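Local atomic coordinates of family 88 glycosyl hydrolase (Bacteroides thetaiotaomicron, PDB entry 5NOA), a protein that probably acts as a polysaccharide lyase that removes rhamnose caps from complex arabinogalactan proteins, although its fold family is generally assigned hydrolase activity. Residues D247-R250 and Q251-D255; N178-Y181 and L182-H186. All coordinates share one frame; numbering follows the deposited sequence.

Contact 1. Residues D247-R250 and Q251-D255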
loop_
_atom_site.group_PDB
_atom_site.type_symbol
_atom_site.label_atom_id
_atom_site.label_comp_id
_atom_site.label_asym_id
_atom_site.label_seq_id
_atom_site.Cartn_x
_atom_site.Cartn_y
_atom_site.Cartn_z
ATOM N N ASP A 247 10.926 18.595 6.948
ATOM C CA ASP A 247 11.622 18.135 5.769
ATOM C C ASP A 247 11.399 19.103 4.604
ATOM O O ASP A 247 10.272 19.529 4.365
ATOM C CB ASP A 247 11.168 16.734 5.346
ATOM C CG ASP A 247 11.973 16.248 4.159
ATOM O OD1 ASP A 247 13.137 15.933 4.387
ATOM O OD2 ASP A 247 11.506 16.290 3.021
ATOM N N LYS A 248 12.458 19.413 3.859
ATOM C CA LYS A 248 12.371 20.432 2.820
ATOM C C LYS A 248 11.492 20.066 1.648
ATOM O O LYS A 248 11.079 20.971 0.914
ATOM C CB LYS A 248 13.775 20.783 2.303
ATOM C CG LYS A 248 14.494 19.688 1.538
ATOM C CD LYS A 248 15.898 20.189 1.200
ATOM C CE LYS A 248 16.893 19.797 2.256
ATOM N NZ LYS A 248 17.134 18.338 2.190
ATOM N N TYR A 249 11.223 18.774 1.435
ATOM C CA TYR A 249 10.391 18.324 0.330
ATOM C C TYR A 249 8.946 18.027 0.747
ATOM O O TYR A 249 8.144 17.651 -0.099
ATOM C CB TYR A 249 11.001 17.088 -0.331
ATOM C CG TYR A 249 12.390 17.330 -0.869
ATOM C CD1 TYR A 249 12.622 18.272 -1.885
ATOM C CD2 TYR A 249 13.451 16.624 -0.382
ATOM C CE1 TYR A 249 13.890 18.464 -2.391
ATOM C CE2 TYR A 249 14.713 16.812 -0.873
ATOM C CZ TYR A 249 14.930 17.724 -1.861
ATOM O OH TYR A 249 16.212 17.914 -2.349
ATOM N N ARG A 250 8.600 18.221 2.027
ATOM C CA ARG A 250 7.303 17.778 2.551
ATOM C C ARG A 250 6.140 18.399 1.828
ATOM O O ARG A 250 5.159 17.712 1.556
ATOM C CB ARG A 250 7.247 18.091 4.046
ATOM C CG ARG A 250 6.015 17.617 4.761
ATOM C CD ARG A 250 6.239 17.722 6.259
ATOM N NE ARG A 250 5.108 17.295 7.069
ATOM C CZ ARG A 250 4.129 18.088 7.485
ATOM N NH1 ARG A 250 4.107 19.369 7.128
ATOM N NH2 ARG A 250 3.157 17.569 8.234
ATOM N N GLN A 251 6.261 19.673 1.477
ATOM C CA GLN A 251 5.143 20.331 0.796
ATOM C C GLN A 251 4.853 19.742 -0.580
ATOM O O GLN A 251 3.675 19.688 -1.002
ATOM C CB GLN A 251 5.319 21.845 0.709
ATOM C CG GLN A 251 4.062 22.568 0.265
ATOM C CD GLN A 251 2.922 22.405 1.256
ATOM O OE1 GLN A 251 3.100 22.605 2.450
ATOM N NE2 GLN A 251 1.767 22.034 0.769
ATOM N N GLU A 252 5.899 19.283 -1.273
ATOM C CA GLU A 252 5.676 18.607 -2.552
ATOM C C GLU A 252 4.873 17.337 -2.382
ATOM O O GLU A 252 3.975 17.036 -3.187
ATOM C CB GLU A 252 6.984 18.279 -3.248
ATOM C CG GLU A 252 7.797 19.495 -3.658
ATOM C CD GLU A 252 9.143 19.144 -4.263
ATOM O OE1 GLU A 252 9.211 18.186 -5.046
ATOM O OE2 GLU A 252 10.116 19.839 -3.945
ATOM N N TYR A 253 5.177 16.577 -1.328
ATOM C CA TYR A 253 4.438 15.345 -1.068
ATOM C C TYR A 253 3.008 15.623 -0.695
ATOM O O TYR A 253 2.089 14.943 -1.160
ATOM C CB TYR A 253 5.083 14.504 0.023
ATOM C CG TYR A 253 6.547 14.240 -0.178
ATOM C CD1 TYR A 253 7.111 14.048 -1.442
ATOM C CD2 TYR A 253 7.396 14.247 0.874
ATOM C CE1 TYR A 253 8.476 13.832 -1.593
ATOM C CE2 TYR A 253 8.750 14.012 0.748
ATOM C CZ TYR A 253 9.284 13.792 -0.502
ATOM O OH TYR A 253 10.625 13.542 -0.653
ATOM N N ILE A 254 2.791 16.654 0.138
ATOM C CA ILE A 254 1.446 17.032 0.519
ATOM C C ILE A 254 0.662 17.445 -0.708
ATOM O O ILE A 254 -0.510 17.037 -0.884
ATOM C CB ILE A 254 1.470 18.175 1.560
ATOM C CG1 ILE A 254 2.100 17.677 2.885
ATOM C CG2 ILE A 254 0.089 18.785 1.741
ATOM C CD1 ILE A 254 2.382 18.762 3.880
ATOM N N ASP A 255 1.292 18.263 -1.546
ATOM C CA ASP A 255 0.611 18.772 -2.737
ATOM C C ASP A 255 0.174 17.627 -3.650
ATOM O O ASP A 255 -0.943 17.616 -4.159
ATOM C CB ASP A 255 1.487 19.764 -3.515
ATOM C CG ASP A 255 1.609 21.140 -2.846
ATOM O OD1 ASP A 255 0.900 21.398 -1.860
ATOM O OD2 ASP A 255 2.459 21.941 -3.310
HETATM O O HOH W 1 12.036 13.857 1.597
HETATM O O HOH W 2 8.409 21.427 2.238
#
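Y249 and Y253 meet at the capped N-terminal end of helix 250-266, one of the helices of the (alpha/alpha)6 barrel characteristic of the six-hairpin clan. Ahead of the helix, D247 to R250 form a type I beta turn, and the carboxylate of D247 folds over it: OD2 accepts the backbone N of Y249 at 3.0 Å, the donor lying 55° out of the carboxylate plane. In the first turn Y249 O receives two weak bonds, from the N atoms of E252 and Y253. The straight bond from I254 N to R250 O, at 3.0 Å, is the first firm one of the i to i+4 kind here. Y249 O also sits over the centre of the Y253 ring, 3.6 Å above its plane, while Y249 CB lies 3.7 Å from CZ of Y253. E252 runs alongside Y249, its OE2 at the edge of that ring, with ring and carboxylate planes 83° apart. The polar ends of these two side chains are taken up by helix 180-196, Y249 OH by E183 and E252 OE1 by H186. A bridging water donates to D247 OD2 and accepts from Y253 OH at 2.7 Å, tying the capping carboxylate to the helix. A leucine in place of Y253 would probably leave that water without its hydroxyl partner, deprive Y249 O of the ring face it sits over and open a gap beside Y249 CB. On another side of the helix, R250 has CG anti to its own N (chi1 -176°) and stretches out beyond it, which carries the guanidinium past I254. There I254 CD1 rests over one face of the group, offset toward its rim and 3.7 Å from R250 NH1.

Contact 2. Residues N178-Y181 and L182-H186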
loop_
_atom_site.group_PDB
_atom_site.type_symbol
_atom_site.label_atom_id
_atom_site.label_comp_id
_atom_site.label_asym_id
_atom_site.label_seq_id
_atom_site.Cartn_x
_atom_site.Cartn_y
_atom_site.Cartn_z
ATOM N N ASN A 178 19.842 9.427 9.185
ATOM C CA ASN A 178 20.690 9.688 8.049
ATOM C C ASN A 178 19.875 10.458 6.990
ATOM O O ASN A 178 19.008 9.887 6.371
ATOM C CB ASN A 178 21.205 8.363 7.490
ATOM C CG ASN A 178 22.062 8.522 6.270
ATOM O OD1 ASN A 178 22.186 9.611 5.677
ATOM N ND2 ASN A 178 22.703 7.407 5.885
ATOM N N PRO A 179 20.203 11.746 6.779
ATOM C CA PRO A 179 19.400 12.545 5.831
ATOM C C PRO A 179 19.371 12.069 4.380
ATOM O O PRO A 179 18.477 12.442 3.618
ATOM C CB PRO A 179 20.028 13.944 5.935
ATOM C CG PRO A 179 21.328 13.750 6.585
ATOM C CD PRO A 179 21.243 12.557 7.421
ATOM N N LEU A 180 20.322 11.240 3.983
ATOM C CA LEU A 180 20.318 10.733 2.632
ATOM C C LEU A 180 19.028 9.975 2.314
ATOM O O LEU A 180 18.566 10.035 1.188
ATOM C CB LEU A 180 21.562 9.884 2.368
ATOM C CG LEU A 180 21.766 9.453 0.930
ATOM C CD1 LEU A 180 22.011 10.653 0.007
ATOM C CD2 LEU A 180 22.931 8.483 0.862
ATOM N N TYR A 181 18.459 9.272 3.297
ATOM C CA TYR A 181 17.171 8.582 3.055
ATOM C C TYR A 181 16.094 9.525 2.544
ATOM O O TYR A 181 15.311 9.152 1.679
ATOM C CB TYR A 181 16.688 7.870 4.321
ATOM C CG TYR A 181 17.398 6.577 4.630
ATOM C CD1 TYR A 181 17.104 5.436 3.913
ATOM C CD2 TYR A 181 18.361 6.482 5.640
ATOM C CE1 TYR A 181 17.752 4.240 4.179
ATOM C CE2 TYR A 181 19.005 5.294 5.894
ATOM C CZ TYR A 181 18.686 4.177 5.162
ATOM O OH TYR A 181 19.287 2.972 5.407
ATOM N N LEU A 182 16.053 10.733 3.095
ATOM C CA LEU A 182 15.019 11.678 2.695
ATOM C C LEU A 182 15.323 12.396 1.395
ATOM O O LEU A 182 14.418 12.746 0.639
ATOM C CB LEU A 182 14.693 12.640 3.850
ATOM C CG LEU A 182 14.288 11.960 5.160
ATOM C CD1 LEU A 182 13.954 13.018 6.213
ATOM C CD2 LEU A 182 13.146 10.988 4.970
ATOM N N GLU A 183 16.604 12.573 1.108
ATOM C CA GLU A 183 16.999 13.099 -0.181
ATOM C C GLU A 183 16.676 12.129 -1.319
ATOM O O GLU A 183 16.136 12.506 -2.377
ATOM C CB GLU A 183 18.478 13.430 -0.190
ATOM C CG GLU A 183 19.036 13.887 -1.519
ATOM C CD GLU A 183 18.327 15.076 -2.127
ATOM O OE1 GLU A 183 17.957 16.045 -1.374
ATOM O OE2 GLU A 183 18.166 15.021 -3.393
ATOM N N LYS A 184 16.994 10.871 -1.099
ATOM C CA LYS A 184 16.729 9.838 -2.099
ATOM C C LYS A 184 15.257 9.490 -2.229
ATOM O O LYS A 184 14.821 9.159 -3.334
ATOM C CB LYS A 184 17.633 8.634 -1.829
ATOM C CG LYS A 184 19.106 8.936 -2.123
ATOM C CD LYS A 184 19.399 8.901 -3.613
ATOM C CE LYS A 184 20.840 9.258 -3.931
ATOM N NZ LYS A 184 21.108 9.129 -5.383
ATOM N N LEU A 185 14.493 9.569 -1.137
ATOM C CA LEU A 185 13.030 9.460 -1.271
ATOM C C LEU A 185 12.560 10.448 -2.330
ATOM O O LEU A 185 11.787 10.114 -3.238
ATOM C CB LEU A 185 12.392 9.773 0.089
ATOM C CG LEU A 185 10.871 9.982 0.097
ATOM C CD1 LEU A 185 10.144 8.768 -0.372
ATOM C CD2 LEU A 185 10.459 10.399 1.483
ATOM N N HIS A 186 13.032 11.705 -2.219
ATOM C CA HIS A 186 12.597 12.717 -3.179
ATOM C C HIS A 186 13.080 12.413 -4.596
ATOM O O HIS A 186 12.304 12.518 -5.552
ATOM C CB HIS A 186 13.087 14.069 -2.743
ATOM C CG HIS A 186 12.604 15.154 -3.611
ATOM N ND1 HIS A 186 13.389 15.720 -4.578
ATOM C CD2 HIS A 186 11.384 15.730 -3.725
ATOM C CE1 HIS A 186 12.692 16.632 -5.233
ATOM N NE2 HIS A 186 11.464 16.649 -4.741
#
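L180 and K184 make a local side-chain contact one helical turn apart, at the start of helix 180-196, where the chain turns in from the end of helix 160-176. The two side chains run side by side and point the same way, with CD1 of L180 4.0 Å from CG of K184. L180 has CG opposite its backbone N (chi1 -172°), which swings the isobutyl end along the helix toward K184. A bend about the CB-CG bond of the lysine (chi2 -78°) keeps its aliphatic base beside L180 while the ammonium reaches E187, its salt-bridge partner further along the helix. M148 of helix 135-149 packs on both L180 and K184.

At its N-terminal end the helix, part of the family's barrel of six alpha-helical hairpins, opens with a side-chain cap of the Asx-turn kind. N178 OD1 accepts the backbone N of L180 at 3.0 Å, the donor standing 44° out of the carbonyl plane. In this first turn P179 O receives two backbone donors: L182 N weakly, and E183 N at 3.1 Å and nearly in line with the carbonyl. P179 itself, lacking an N-H, suits a position where no donor is called for. The pattern continues with K184 N bonding L180 O at 2.9 Å.

Y181 and L185 are both buried, and a backbone bond joins L185 N to Y181 O. CB of L185 also lies 3.4 Å from that oxygen, and its side chain packs on M166 and W156. The Y181 ring lies among M144 and M148 of helix 135-149 and L172 and T176 of helix 160-176, with its hydroxyl hydrogen-bonded to E145. L182 packs instead against Y173 and, in the 243-247 region, against L243 and P244.

Overall arrangement
From the N terminus the chain reaches contact 2 first, where the turn at N178 leads out of helix 160-176 into helix 180-196. Some sixty residues later, after helix 226-242, contact 1 closes the loop ending at D247-R250 and starts helix 250-266. Each is a local helix start, so the two neither nest nor cross but follow in series. Their centres lie about 13 Å apart on the same side of the chain's centre, and the two helix starts touch: Y253 OH packs on CB of H186 at 3.3 Å, and the Y249 ring stacks on that of H186. Together they tie the N-terminal ends of helices 180-196 and 250-266 to each other.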